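N-terminal acetyltransferase-like protein (Chaetomium thermophilum, PDB 5NNP) probably serves as the TPR-repeat auxiliary subunit of an N-terminal acetyltransferase complex, a helical scaffold with a likely part in acetyl transfer. Local coordinates at residues A[679-684]-A[706-711]; A[554-559]-A[662-667]; A[569-574]-A[653-658]; A[508-513]-A[560-565]. One frame throughout, in Å; residues are numbered along the deposited sequence.

Contact 1. Residues A[679-684]-A[706-711]; sequences GFEVYI and HPKVLE. Unlike the reference sequence in segment 706-711: Lys-708 (reference Asn).
Glu-681 and Lys-708 approach each other through bent side chains: Glu-681 places CG beside its own backbone N and turns at chi2 (-62°), whereas Lys-708 turns at chi2 (-58°) and then runs extended to its ammonium group. The two chains cross at about a right angle and meet at their charged ends, Lys-708 NZ lying 3.5 Å from Glu-681 OE2. This is a long salt bridge whose hydrogen bond is weak. The ammonium has a closer partner on its own helix, since Glu-711 OE1 lies 2.7 Å from Lys-708 NZ and is met nearly along its C-O bond. A lysine is long enough to stand between both acids, and its charge would probably offset the repulsion between them; the reference sequence, however, has asparagine here. Glu-681 is likewise shared, with OE2 accepting from Gln-712 NE2 and OE1 paired with Arg-685. At the start of the second helix, His-706 is the N-cap: its ND1, 2.8 Å from Lys-708 N, takes that N-H in the plane of the ring. On the same helix as Glu-681, Phe-680 and Ile-684 pack on Leu-716. A polar bridge at the margin of apolar helix packing thus joins helix 673-685 to helix 707-723, with helix 689-702 between them in the chain, as in the stacked helices of a TPR-like alpha solenoid.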
loop_
_atom_site.group_PDB
_atom_site.type_symbol
_atom_site.label_atom_id
_atom_site.label_comp_id
_atom_site.label_asym_id
_atom_site.label_seq_id
_atom_site.Cartn_x
_atom_site.Cartn_y
_atom_site.Cartn_z
ATOM N N GLY A 679 -13.303 17.286 12.393
ATOM C CA GLY A 679 -14.554 16.655 12.761
ATOM C C GLY A 679 -15.381 17.546 13.681
ATOM O O GLY A 679 -16.595 17.707 13.497
ATOM N N PHE A 680 -14.725 18.134 14.676
ATOM C CA PHE A 680 -15.425 19.000 15.606
ATOM C C PHE A 680 -16.134 20.144 14.874
ATOM O O PHE A 680 -17.327 20.389 15.084
ATOM C CB PHE A 680 -14.462 19.564 16.642
ATOM C CG PHE A 680 -15.131 20.449 17.651
ATOM C CD1 PHE A 680 -15.343 21.790 17.377
ATOM C CD2 PHE A 680 -15.564 19.941 18.861
ATOM C CE1 PHE A 680 -15.969 22.609 18.290
ATOM C CE2 PHE A 680 -16.186 20.756 19.778
ATOM C CZ PHE A 680 -16.389 22.092 19.493
ATOM N N GLU A 681 -15.396 20.824 14.002
ATOM C CA GLU A 681 -15.953 21.910 13.201
ATOM C C GLU A 681 -17.176 21.486 12.374
ATOM O O GLU A 681 -18.144 22.244 12.268
ATOM C CB GLU A 681 -14.875 22.483 12.279
ATOM C CG GLU A 681 -13.649 22.969 13.012
ATOM C CD GLU A 681 -13.956 24.092 13.969
ATOM O OE1 GLU A 681 -15.007 24.744 13.804
ATOM O OE2 GLU A 681 -13.145 24.319 14.890
ATOM N N VAL A 682 -17.132 20.283 11.797
ATOM C CA VAL A 682 -18.254 19.745 11.017
ATOM C C VAL A 682 -19.494 19.453 11.859
ATOM O O VAL A 682 -20.609 19.794 11.455
ATOM C CB VAL A 682 -17.874 18.445 10.289
ATOM C CG1 VAL A 682 -19.121 17.744 9.743
ATOM C CG2 VAL A 682 -16.869 18.722 9.176
ATOM N N TYR A 683 -19.306 18.843 13.028
ATOM C CA TYR A 683 -20.440 18.441 13.868
ATOM C C TYR A 683 -21.150 19.574 14.622
ATOM O O TYR A 683 -22.369 19.509 14.807
ATOM C CB TYR A 683 -19.996 17.381 14.872
ATOM C CG TYR A 683 -19.735 16.038 14.234
ATOM C CD1 TYR A 683 -20.639 15.487 13.342
ATOM C CD2 TYR A 683 -18.577 15.330 14.514
ATOM C CE1 TYR A 683 -20.405 14.260 12.758
ATOM C CE2 TYR A 683 -18.336 14.107 13.935
ATOM C CZ TYR A 683 -19.254 13.577 13.056
ATOM O OH TYR A 683 -19.016 12.356 12.476
ATOM N N ILE A 684 -20.429 20.599 15.072
ATOM C CA ILE A 684 -21.135 21.713 15.719
ATOM C C ILE A 684 -22.063 22.391 14.717
ATOM O O ILE A 684 -23.178 22.798 15.060
ATOM C CB ILE A 684 -20.190 22.774 16.315
ATOM C CG1 ILE A 684 -19.047 23.070 15.357
ATOM C CG2 ILE A 684 -19.653 22.318 17.655
ATOM C CD1 ILE A 684 -17.965 23.898 15.974
ATOM N N HIS A 706 -3.179 21.742 23.021
ATOM C CA HIS A 706 -3.273 22.221 21.648
ATOM C C HIS A 706 -4.206 23.425 21.567
ATOM O O HIS A 706 -5.326 23.381 22.074
ATOM C CB HIS A 706 -3.771 21.101 20.740
ATOM C CG HIS A 706 -3.755 21.441 19.280
ATOM N ND1 HIS A 706 -4.480 22.486 18.747
ATOM C CD2 HIS A 706 -3.119 20.852 18.240
ATOM C CE1 HIS A 706 -4.287 22.527 17.439
ATOM N NE2 HIS A 706 -3.467 21.546 17.109
ATOM N N PRO A 707 -3.743 24.510 20.928
ATOM C CA PRO A 707 -4.485 25.779 20.899
ATOM C C PRO A 707 -5.893 25.629 20.327
ATOM O O PRO A 707 -6.817 26.279 20.810
ATOM C CB PRO A 707 -3.624 26.668 19.994
ATOM C CG PRO A 707 -2.259 26.059 20.055
ATOM C CD PRO A 707 -2.481 24.586 20.176
ATOM N N LYS A 708 -6.050 24.777 19.316
ATOM C CA LYS A 708 -7.347 24.595 18.674
ATOM C C LYS A 708 -8.317 23.839 19.580
ATOM O O LYS A 708 -9.496 24.189 19.649
ATOM C CB LYS A 708 -7.196 23.862 17.335
ATOM C CG LYS A 708 -7.565 24.695 16.102
ATOM C CD LYS A 708 -9.007 25.204 16.165
ATOM C CE LYS A 708 -9.387 25.977 14.906
ATOM N NZ LYS A 708 -10.648 26.764 15.077
ATOM N N VAL A 709 -7.831 22.807 20.270
ATOM C CA VAL A 709 -8.716 22.009 21.119
ATOM C C VAL A 709 -9.172 22.860 22.300
ATOM O O VAL A 709 -10.250 22.652 22.850
ATOM C CB VAL A 709 -8.048 20.695 21.630
ATOM C CG1 VAL A 709 -7.463 19.886 20.468
ATOM C CG2 VAL A 709 -6.977 20.994 22.644
ATOM N N LEU A 710 -8.350 23.834 22.676
ATOM C CA LEU A 710 -8.693 24.741 23.766
ATOM C C LEU A 710 -9.772 25.711 23.318
ATOM O O LEU A 710 -10.726 25.995 24.051
ATOM C CB LEU A 710 -7.458 25.502 24.237
ATOM C CG LEU A 710 -6.421 24.632 24.940
ATOM C CD1 LEU A 710 -5.204 25.457 25.351
ATOM C CD2 LEU A 710 -7.057 23.930 26.144
ATOM N N GLU A 711 -9.606 26.208 22.097
ATOM C CA GLU A 711 -10.567 27.101 21.467
ATOM C C GLU A 711 -11.924 26.424 21.254
ATOM O O GLU A 711 -12.968 26.963 21.634
ATOM C CB GLU A 711 -10.011 27.595 20.134
ATOM C CG GLU A 711 -10.747 28.771 19.546
ATOM C CD GLU A 711 -10.240 29.122 18.169
ATOM O OE1 GLU A 711 -10.277 28.237 17.275
ATOM O OE2 GLU A 711 -9.792 30.279 17.989
#

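Contact 2. Residues A[554-559]-A[662-667]; sequences PFYFRA and LNYILQ
Tyr-556 and Tyr-664 meet as an offset edge-to-face pair, their planes at 77° and their centroids 5.7 Å apart, with the edge of Tyr-664 directed at the face of Tyr-556. In turn, the hydroxyl of Tyr-556 lies at the edge of the Tyr-664 ring, in its plane. The phenol reaches this far because CG of Tyr-556 stands anti to the backbone N (chi1 172°), sending the ring straight across to the other helix. There its OH donates to the backbone oxygen of Phe-661, so the one polar atom of this buried side chain is satisfied, while Tyr-664 also takes part in a cation-pi contact with Arg-551. Replacing Tyr-556 by an alanine would probably leave the Phe-661 oxygen without this donor and Tyr-664 without the ring its edge packs against. The two helices cross at a steep angle in the helix packing of a TPR-type solenoid: the axes of these short segments approach to 10.0 Å, and their N-to-C directions differ by 130°. At the point of nearest backbones, Phe-557 CA and Ile-665 CA are 6.4 Å apart. The forked isoleucine suits this place because each branch serves a different aromatic residue. Its CG1 comes to the edge of the Tyr-556 ring, 4.1 Å from CE2 of that tyrosine, and its CG2 lies 3.4 Å from Phe-557 CE1. Both aromatic side chains cross Ile-665 at about a right angle, and Phe-557 continues beyond it to Ser-669 and Asn-672 in the loop that follows helix 654-668.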
loop_
_atom_site.group_PDB
_atom_site.type_symbol
_atom_site.label_atom_id
_atom_site.label_comp_id
_atom_site.label_asym_id
_atom_site.label_seq_id
_atom_site.Cartn_x
_atom_site.Cartn_y
_atom_site.Cartn_z
ATOM N N PRO A 554 -1.677 7.707 4.725
ATOM C CA PRO A 554 -1.691 9.163 4.571
ATOM C C PRO A 554 -2.106 9.594 3.159
ATOM O O PRO A 554 -2.624 10.702 2.993
ATOM C CB PRO A 554 -0.246 9.563 4.873
ATOM C CG PRO A 554 0.274 8.528 5.707
ATOM C CD PRO A 554 -0.366 7.240 5.190
ATOM N N PHE A 555 -1.932 8.715 2.174
ATOM C CA PHE A 555 -2.383 8.985 0.807
ATOM C C PHE A 555 -3.886 9.244 0.724
ATOM O O PHE A 555 -4.328 10.063 -0.093
ATOM C CB PHE A 555 -2.002 7.833 -0.125
ATOM C CG PHE A 555 -0.685 8.030 -0.810
ATOM C CD1 PHE A 555 0.217 8.951 -0.331
ATOM C CD2 PHE A 555 -0.369 7.323 -1.959
ATOM C CE1 PHE A 555 1.423 9.156 -0.975
ATOM C CE2 PHE A 555 0.835 7.521 -2.612
ATOM C CZ PHE A 555 1.728 8.442 -2.124
ATOM N N TYR A 556 -4.666 8.551 1.562
ATOM C CA TYR A 556 -6.088 8.860 1.700
ATOM C C TYR A 556 -6.296 10.117 2.549
ATOM O O TYR A 556 -7.055 11.013 2.186
ATOM C CB TYR A 556 -6.874 7.697 2.337
ATOM C CG TYR A 556 -8.302 8.106 2.660
ATOM C CD1 TYR A 556 -9.303 7.981 1.711
ATOM C CD2 TYR A 556 -8.636 8.670 3.896
ATOM C CE1 TYR A 556 -10.602 8.379 1.983
ATOM C CE2 TYR A 556 -9.925 9.072 4.180
ATOM C CZ TYR A 556 -10.910 8.926 3.222
ATOM O OH TYR A 556 -12.204 9.330 3.491
ATOM N N PHE A 557 -5.630 10.157 3.695
ATOM C CA PHE A 557 -5.908 11.161 4.705
ATOM C C PHE A 557 -5.732 12.593 4.195
ATOM O O PHE A 557 -6.572 13.446 4.442
ATOM C CB PHE A 557 -5.017 10.932 5.927
ATOM C CG PHE A 557 -5.308 11.870 7.061
ATOM C CD1 PHE A 557 -6.237 11.524 8.035
ATOM C CD2 PHE A 557 -4.678 13.109 7.139
ATOM C CE1 PHE A 557 -6.527 12.383 9.081
ATOM C CE2 PHE A 557 -4.965 13.977 8.175
ATOM C CZ PHE A 557 -5.894 13.613 9.155
ATOM N N ARG A 558 -4.650 12.850 3.466
ATOM C CA ARG A 558 -4.355 14.208 3.004
ATOM C C ARG A 558 -5.469 14.785 2.119
ATOM O O ARG A 558 -6.053 15.826 2.431
ATOM C CB ARG A 558 -3.021 14.234 2.260
ATOM C CG ARG A 558 -2.565 15.637 1.896
ATOM C CD ARG A 558 -1.158 15.651 1.339
ATOM N NE ARG A 558 -0.875 16.904 0.651
ATOM C CZ ARG A 558 0.165 17.105 -0.154
ATOM N NH1 ARG A 558 1.028 16.126 -0.381
ATOM N NH2 ARG A 558 0.330 18.280 -0.742
ATOM N N ALA A 559 -5.763 14.100 1.018
ATOM C CA ALA A 559 -6.822 14.537 0.124
ATOM C C ALA A 559 -8.145 14.618 0.860
ATOM O O ALA A 559 -8.947 15.502 0.579
ATOM C CB ALA A 559 -6.943 13.602 -1.072
ATOM N N LEU A 662 -15.008 12.322 5.929
ATOM C CA LEU A 662 -14.747 12.453 7.355
ATOM C C LEU A 662 -14.852 11.122 8.109
ATOM O O LEU A 662 -14.000 10.807 8.941
ATOM C CB LEU A 662 -15.711 13.471 7.961
ATOM C CG LEU A 662 -15.564 13.675 9.463
ATOM C CD1 LEU A 662 -14.187 14.251 9.760
ATOM C CD2 LEU A 662 -16.692 14.557 10.002
ATOM N N ASN A 663 -15.901 10.355 7.821
ATOM C CA ASN A 663 -16.099 9.037 8.426
ATOM C C ASN A 663 -14.872 8.130 8.352
ATOM O O ASN A 663 -14.510 7.467 9.326
ATOM C CB ASN A 663 -17.275 8.311 7.770
ATOM C CG ASN A 663 -18.619 8.966 8.055
ATOM O OD1 ASN A 663 -18.810 9.653 9.071
ATOM N ND2 ASN A 663 -19.568 8.742 7.157
ATOM N N TYR A 664 -14.230 8.093 7.193
ATOM C CA TYR A 664 -13.011 7.303 7.051
ATOM C C TYR A 664 -11.878 7.910 7.846
ATOM O O TYR A 664 -11.026 7.194 8.369
ATOM C CB TYR A 664 -12.597 7.192 5.593
ATOM C CG TYR A 664 -13.417 6.228 4.787
ATOM C CD1 TYR A 664 -13.968 5.093 5.374
ATOM C CD2 TYR A 664 -13.627 6.437 3.429
ATOM C CE1 TYR A 664 -14.709 4.198 4.633
ATOM C CE2 TYR A 664 -14.364 5.553 2.687
ATOM C CZ TYR A 664 -14.902 4.432 3.298
ATOM O OH TYR A 664 -15.624 3.539 2.560
ATOM N N ILE A 665 -11.852 9.237 7.902
ATOM C CA ILE A 665 -10.800 9.931 8.624
ATOM C C ILE A 665 -10.848 9.561 10.088
ATOM O O ILE A 665 -9.855 9.136 10.658
ATOM C CB ILE A 665 -10.919 11.452 8.485
ATOM C CG1 ILE A 665 -10.787 11.863 7.017
ATOM C CG2 ILE A 665 -9.871 12.148 9.337
ATOM C CD1 ILE A 665 -10.675 13.370 6.803
ATOM N N LEU A 666 -12.025 9.718 10.681
ATOM C CA LEU A 666 -12.227 9.439 12.101
ATOM C C LEU A 666 -12.145 7.953 12.430
ATOM O O LEU A 666 -11.770 7.578 13.544
ATOM C CB LEU A 666 -13.581 9.984 12.567
ATOM C CG LEU A 666 -13.752 11.503 12.520
ATOM C CD1 LEU A 666 -15.171 11.846 12.932
ATOM C CD2 LEU A 666 -12.726 12.233 13.400
ATOM N N GLN A 667 -12.510 7.104 11.477
ATOM C CA GLN A 667 -12.535 5.681 11.748
ATOM C C GLN A 667 -11.194 5.008 11.524
ATOM O O GLN A 667 -10.891 4.009 12.173
ATOM C CB GLN A 667 -13.577 4.987 10.893
ATOM C CG GLN A 667 -13.516 3.481 11.029
ATOM C CD GLN A 667 -14.366 2.774 10.013
ATOM O OE1 GLN A 667 -15.018 3.414 9.183
ATOM N NE2 GLN A 667 -14.372 1.444 10.067
#

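Contact 3. Residues A[569-574]-A[653-658]; sequences SMYDKP and DPLGDA
Tyr-571 and Leu-655 meet where the C-terminal turn of helix 554-572 packs on the N-terminal turn of helix 654-668, within the alpha solenoid. The tight part is a CH-pi contact: Leu-655 CD1 sits 3.4 Å from the centroid of the Tyr-571 ring and only 9° off its normal, so the methyl is centred on the face. Tyr-571 offers that face because its CG stands opposite the backbone N (chi1 180°), which lays the ring over the leucine. A branched aliphatic chain suits the spot, since CD2 of Leu-655 also comes 4.0 Å from Tyr-571 CB. Beside this pair the packing is looser. Pro-654 brings CG to 4.3 Å from Tyr-571 CA, and its CB is 4.5 Å from Met-570 CB. Met-570 turns its flexible thioether side chain to Thr-503 and Leu-507 of helix 503-523, whereas Arg-685 of helix 673-685 packs on both Tyr-571 and Leu-655. At its exposed end the first helix gives way to loop after Asp-572, with weak closing backbone bonds. Asp-572 leaves its backbone away from the other segment, and its carboxylate forms a salt bridge with Arg-685; Lys-573 folds back so that its NZ donates to Ser-569 OG at 3.0 Å. Pro-574 is poorly ordered. The second segment opens with a capped helix. Proline fits a first helical turn because it has no N-H to offer there, and Asp-653 just before it is the N-cap, its OD1 accepting from Gly-656 N at 3.0 Å from above the carboxylate plane.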
loop_
_atom_site.group_PDB
_atom_site.type_symbol
_atom_site.label_atom_id
_atom_site.label_comp_id
_atom_site.label_asym_id
_atom_site.label_seq_id
_atom_site.Cartn_x
_atom_site.Cartn_y
_atom_site.Cartn_z
ATOM N N SER A 569 -15.375 25.409 4.473
ATOM C CA SER A 569 -15.237 26.743 3.914
ATOM C C SER A 569 -16.477 27.111 3.108
ATOM O O SER A 569 -17.031 28.196 3.276
ATOM C CB SER A 569 -13.987 26.826 3.044
ATOM O OG SER A 569 -14.086 27.888 2.114
ATOM N N MET A 570 -16.909 26.199 2.237
ATOM C CA MET A 570 -18.109 26.417 1.431
ATOM C C MET A 570 -19.348 26.619 2.294
ATOM O O MET A 570 -20.266 27.336 1.903
ATOM C CB MET A 570 -18.341 25.250 0.471
ATOM C CG MET A 570 -17.283 25.098 -0.602
ATOM S SD MET A 570 -17.399 23.484 -1.410
ATOM C CE MET A 570 -19.031 23.581 -2.154
ATOM N N TYR A 571 -19.379 25.992 3.465
ATOM C CA TYR A 571 -20.526 26.138 4.353
ATOM C C TYR A 571 -20.593 27.538 4.947
ATOM O O TYR A 571 -21.684 28.053 5.191
ATOM C CB TYR A 571 -20.502 25.104 5.486
ATOM C CG TYR A 571 -21.682 25.225 6.450
ATOM C CD1 TYR A 571 -22.963 24.847 6.067
ATOM C CD2 TYR A 571 -21.505 25.712 7.743
ATOM C CE1 TYR A 571 -24.040 24.951 6.943
ATOM C CE2 TYR A 571 -22.573 25.815 8.627
ATOM C CZ TYR A 571 -23.843 25.437 8.224
ATOM O OH TYR A 571 -24.917 25.541 9.104
ATOM N N ASP A 572 -19.432 28.151 5.173
ATOM C CA ASP A 572 -19.376 29.482 5.781
ATOM C C ASP A 572 -19.394 30.593 4.734
ATOM O O ASP A 572 -19.540 31.767 5.071
ATOM C CB ASP A 572 -18.132 29.622 6.664
ATOM C CG ASP A 572 -18.053 28.559 7.744
ATOM O OD1 ASP A 572 -19.028 27.793 7.918
ATOM O OD2 ASP A 572 -17.012 28.496 8.427
ATOM N N LYS A 573 -19.269 30.208 3.466
ATOM C CA LYS A 573 -19.121 31.154 2.363
ATOM C C LYS A 573 -20.112 30.839 1.237
ATOM O O LYS A 573 -19.714 30.529 0.112
ATOM C CB LYS A 573 -17.671 31.122 1.851
ATOM C CG LYS A 573 -17.358 31.970 0.617
ATOM C CD LYS A 573 -16.454 31.190 -0.350
ATOM C CE LYS A 573 -15.302 30.504 0.394
ATOM N NZ LYS A 573 -14.584 29.461 -0.416
ATOM N N PRO A 574 -21.417 30.908 1.540
ATOM C CA PRO A 574 -22.441 30.594 0.536
ATOM C C PRO A 574 -22.479 31.619 -0.603
ATOM O O PRO A 574 -21.898 31.378 -1.664
ATOM C CB PRO A 574 -23.752 30.627 1.339
ATOM C CG PRO A 574 -23.342 30.628 2.790
ATOM C CD PRO A 574 -22.007 31.295 2.832
ATOM N N ASP A 653 -25.820 21.011 0.175
ATOM C CA ASP A 653 -25.479 20.343 1.425
ATOM C C ASP A 653 -24.015 19.934 1.443
ATOM O O ASP A 653 -23.688 18.789 1.176
ATOM C CB ASP A 653 -26.364 19.109 1.638
ATOM C CG ASP A 653 -26.104 18.425 2.970
ATOM O OD1 ASP A 653 -25.604 19.103 3.890
ATOM O OD2 ASP A 653 -26.405 17.218 3.101
ATOM N N PRO A 654 -23.128 20.876 1.772
ATOM C CA PRO A 654 -21.688 20.609 1.783
ATOM C C PRO A 654 -21.279 19.750 2.972
ATOM O O PRO A 654 -20.445 18.845 2.828
ATOM C CB PRO A 654 -21.059 22.006 1.874
ATOM C CG PRO A 654 -22.223 22.998 1.915
ATOM C CD PRO A 654 -23.453 22.229 2.246
ATOM N N LEU A 655 -21.855 20.025 4.134
ATOM C CA LEU A 655 -21.507 19.266 5.326
ATOM C C LEU A 655 -21.953 17.812 5.157
ATOM O O LEU A 655 -21.290 16.890 5.631
ATOM C CB LEU A 655 -22.131 19.899 6.572
ATOM C CG LEU A 655 -21.700 21.347 6.836
ATOM C CD1 LEU A 655 -22.454 21.974 8.021
ATOM C CD2 LEU A 655 -20.202 21.411 7.048
ATOM N N GLY A 656 -23.068 17.616 4.460
ATOM C CA GLY A 656 -23.525 16.283 4.122
ATOM C C GLY A 656 -22.569 15.600 3.157
ATOM O O GLY A 656 -22.325 14.391 3.251
ATOM N N ASP A 657 -22.017 16.380 2.227
ATOM C CA ASP A 657 -21.101 15.847 1.224
ATOM C C ASP A 657 -19.733 15.510 1.822
ATOM O O ASP A 657 -18.988 14.693 1.278
ATOM C CB ASP A 657 -20.948 16.836 0.060
ATOM C CG ASP A 657 -22.218 16.943 -0.778
ATOM O OD1 ASP A 657 -23.166 16.184 -0.499
ATOM O OD2 ASP A 657 -22.276 17.765 -1.719
ATOM N N ALA A 658 -19.419 16.139 2.950
ATOM C CA ALA A 658 -18.156 15.931 3.635
ATOM C C ALA A 658 -18.105 14.622 4.416
ATOM O O ALA A 658 -17.020 14.086 4.666
ATOM C CB ALA A 658 -17.878 17.092 4.562
#

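Contact 4. Residues A[508-513]-A[560-565]; sequences KRYHTV and ALDAVN
Tyr-510 of helix 503-523 lies against Asp-562 and Ala-563, successive residues of helix 554-572, with its CG beside its backbone N (chi1 -56°), turning the ring toward Asp-562. Along the second segment, Ala-560 and Leu-561 come first but turn to other helices, the alanine to Ile-665 and the leucine to Ala-678. Asp-562 brings its CB over one face of the Tyr-510 ring, 3.6 Å from the centroid and displaced toward the rim, a CH-pi contact. Its carboxylate, tilted 58° from the ring plane, reaches past the edge, with OD2 3.5 Å from Tyr-510 CE1. Glu-495 places a second carboxylate close to that OD2, which could raise the proton affinity of either acid. Ala-563 follows, small enough for the backbones to come together: its CB is 4.0 Å from Tyr-510 CB, and its N is 3.7 Å from Tyr-510 CD2. The tyrosine runs past both and ends in a hydrogen bond from its OH to Gln-498 OE1. A serine in place of Tyr-510 would probably leave Gln-498 without this donor and open a gap beside Asp-562. Val-564 turns to Phe-661 and Val-682. Segment 560-565 thus packs against helices 487-499, 503-523, 654-668 and 673-685, with Asn-565 exposed.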
loop_
_atom_site.group_PDB
_atom_site.type_symbol
_atom_site.label_atom_id
_atom_site.label_comp_id
_atom_site.label_asym_id
_atom_site.label_seq_id
_atom_site.Cartn_x
_atom_site.Cartn_y
_atom_site.Cartn_z
ATOM N N LYS A 508 -13.267 18.135 -7.420
ATOM C CA LYS A 508 -13.214 17.065 -8.406
ATOM C C LYS A 508 -11.978 16.199 -8.171
ATOM O O LYS A 508 -12.062 14.970 -8.176
ATOM C CB LYS A 508 -13.219 17.634 -9.822
ATOM C CG LYS A 508 -13.237 16.583 -10.919
ATOM C CD LYS A 508 -14.458 15.693 -10.795
ATOM C CE LYS A 508 -14.625 14.793 -12.012
ATOM N NZ LYS A 508 -15.941 14.087 -12.011
ATOM N N ARG A 509 -10.841 16.848 -7.935
ATOM C CA ARG A 509 -9.590 16.132 -7.656
ATOM C C ARG A 509 -9.673 15.300 -6.380
ATOM O O ARG A 509 -9.341 14.109 -6.390
ATOM C CB ARG A 509 -8.423 17.111 -7.549
ATOM C CG ARG A 509 -8.211 17.937 -8.798
ATOM C CD ARG A 509 -7.722 17.055 -9.944
ATOM N NE ARG A 509 -7.510 17.852 -11.142
ATOM C CZ ARG A 509 -8.435 18.071 -12.071
ATOM N NH1 ARG A 509 -9.637 17.542 -11.949
ATOM N NH2 ARG A 509 -8.156 18.827 -13.124
ATOM N N TYR A 510 -10.097 15.931 -5.283
ATOM C CA TYR A 510 -10.241 15.227 -4.008
ATOM C C TYR A 510 -11.195 14.027 -4.160
ATOM O O TYR A 510 -10.917 12.924 -3.665
ATOM C CB TYR A 510 -10.732 16.175 -2.904
ATOM C CG TYR A 510 -9.849 17.396 -2.713
ATOM C CD1 TYR A 510 -8.476 17.317 -2.917
ATOM C CD2 TYR A 510 -10.389 18.632 -2.351
ATOM C CE1 TYR A 510 -7.659 18.418 -2.756
ATOM C CE2 TYR A 510 -9.578 19.744 -2.188
ATOM C CZ TYR A 510 -8.210 19.632 -2.390
ATOM O OH TYR A 510 -7.386 20.735 -2.237
ATOM N N HIS A 511 -12.301 14.231 -4.870
ATOM C CA HIS A 511 -13.206 13.124 -5.144
ATOM C C HIS A 511 -12.528 12.010 -5.952
ATOM O O HIS A 511 -12.801 10.830 -5.739
ATOM C CB HIS A 511 -14.460 13.617 -5.862
ATOM C CG HIS A 511 -15.507 14.135 -4.931
ATOM N ND1 HIS A 511 -16.660 13.439 -4.648
ATOM C CD2 HIS A 511 -15.561 15.272 -4.199
ATOM C CE1 HIS A 511 -17.387 14.131 -3.790
ATOM N NE2 HIS A 511 -16.741 15.245 -3.500
ATOM N N THR A 512 -11.639 12.379 -6.865
ATOM C CA THR A 512 -10.948 11.372 -7.658
ATOM C C THR A 512 -10.025 10.491 -6.807
ATOM O O THR A 512 -9.974 9.276 -6.999
ATOM C CB THR A 512 -10.163 12.032 -8.801
ATOM O OG1 THR A 512 -11.099 12.605 -9.711
ATOM C CG2 THR A 512 -9.306 11.028 -9.557
ATOM N N VAL A 513 -9.303 11.097 -5.869
ATOM C CA VAL A 513 -8.484 10.341 -4.927
ATOM C C VAL A 513 -9.346 9.414 -4.044
ATOM O O VAL A 513 -8.952 8.309 -3.699
ATOM C CB VAL A 513 -7.671 11.292 -4.044
ATOM C CG1 VAL A 513 -7.036 10.564 -2.880
ATOM C CG2 VAL A 513 -6.630 12.009 -4.884
ATOM N N ALA A 560 -8.381 13.697 1.793
ATOM C CA ALA A 560 -9.659 13.668 2.502
ATOM C C ALA A 560 -9.791 14.836 3.471
ATOM O O ALA A 560 -10.867 15.420 3.613
ATOM C CB ALA A 560 -9.834 12.355 3.243
ATOM N N LEU A 561 -8.702 15.189 4.139
ATOM C CA LEU A 561 -8.759 16.334 5.035
ATOM C C LEU A 561 -8.895 17.632 4.231
ATOM O O LEU A 561 -9.492 18.591 4.703
ATOM C CB LEU A 561 -7.534 16.377 5.940
ATOM C CG LEU A 561 -7.456 17.569 6.894
ATOM C CD1 LEU A 561 -8.685 17.695 7.795
ATOM C CD2 LEU A 561 -6.212 17.438 7.733
ATOM N N ASP A 562 -8.355 17.656 3.013
ATOM C CA ASP A 562 -8.563 18.798 2.119
ATOM C C ASP A 562 -10.049 18.974 1.802
ATOM O O ASP A 562 -10.607 20.044 2.010
ATOM C CB ASP A 562 -7.781 18.652 0.806
ATOM C CG ASP A 562 -6.267 18.665 0.999
ATOM O OD1 ASP A 562 -5.766 19.018 2.088
ATOM O OD2 ASP A 562 -5.562 18.318 0.034
ATOM N N ALA A 563 -10.679 17.927 1.276
ATOM C CA ALA A 563 -12.126 17.945 1.014
ATOM C C ALA A 563 -12.940 18.485 2.206
ATOM O O ALA A 563 -13.786 19.353 2.040
ATOM C CB ALA A 563 -12.623 16.538 0.639
ATOM N N VAL A 564 -12.680 17.970 3.402
ATOM C CA VAL A 564 -13.481 18.331 4.564
ATOM C C VAL A 564 -13.302 19.812 4.897
ATOM O O VAL A 564 -14.277 20.519 5.160
ATOM C CB VAL A 564 -13.131 17.447 5.786
ATOM C CG1 VAL A 564 -13.658 18.059 7.068
ATOM C CG2 VAL A 564 -13.693 16.029 5.591
ATOM N N ASN A 565 -12.062 20.282 4.855
ATOM C CA ASN A 565 -11.773 21.700 5.033
ATOM C C ASN A 565 -12.412 22.607 3.968
ATOM O O ASN A 565 -12.851 23.720 4.271
ATOM C CB ASN A 565 -10.260 21.919 5.054
ATOM C CG ASN A 565 -9.640 21.529 6.379
ATOM O OD1 ASN A 565 -10.307 21.525 7.422
ATOM N ND2 ASN A 565 -8.352 21.208 6.351
#

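Overall arrangement
Helix 554-572 is the common element of contacts 2, 4 and 3, in that order along it; helix 654-668 serves contacts 2 and 3 at its two ends, their centres about 18 Å apart. Along the chain, contact 3 is nested inside the loop closed by contact 2, and the segments of contacts 4 and 2 alternate, their centres about 10 Å apart. Contact 1 comes last, in series, about 17 Å between centres from contacts 2 and 3. It still joins the same body, since Val-682 packs on Leu-662 and Val-564. Helices distant in sequence, across an unmodelled stretch, are thereby assembled into one continuous part of the helical scaffold.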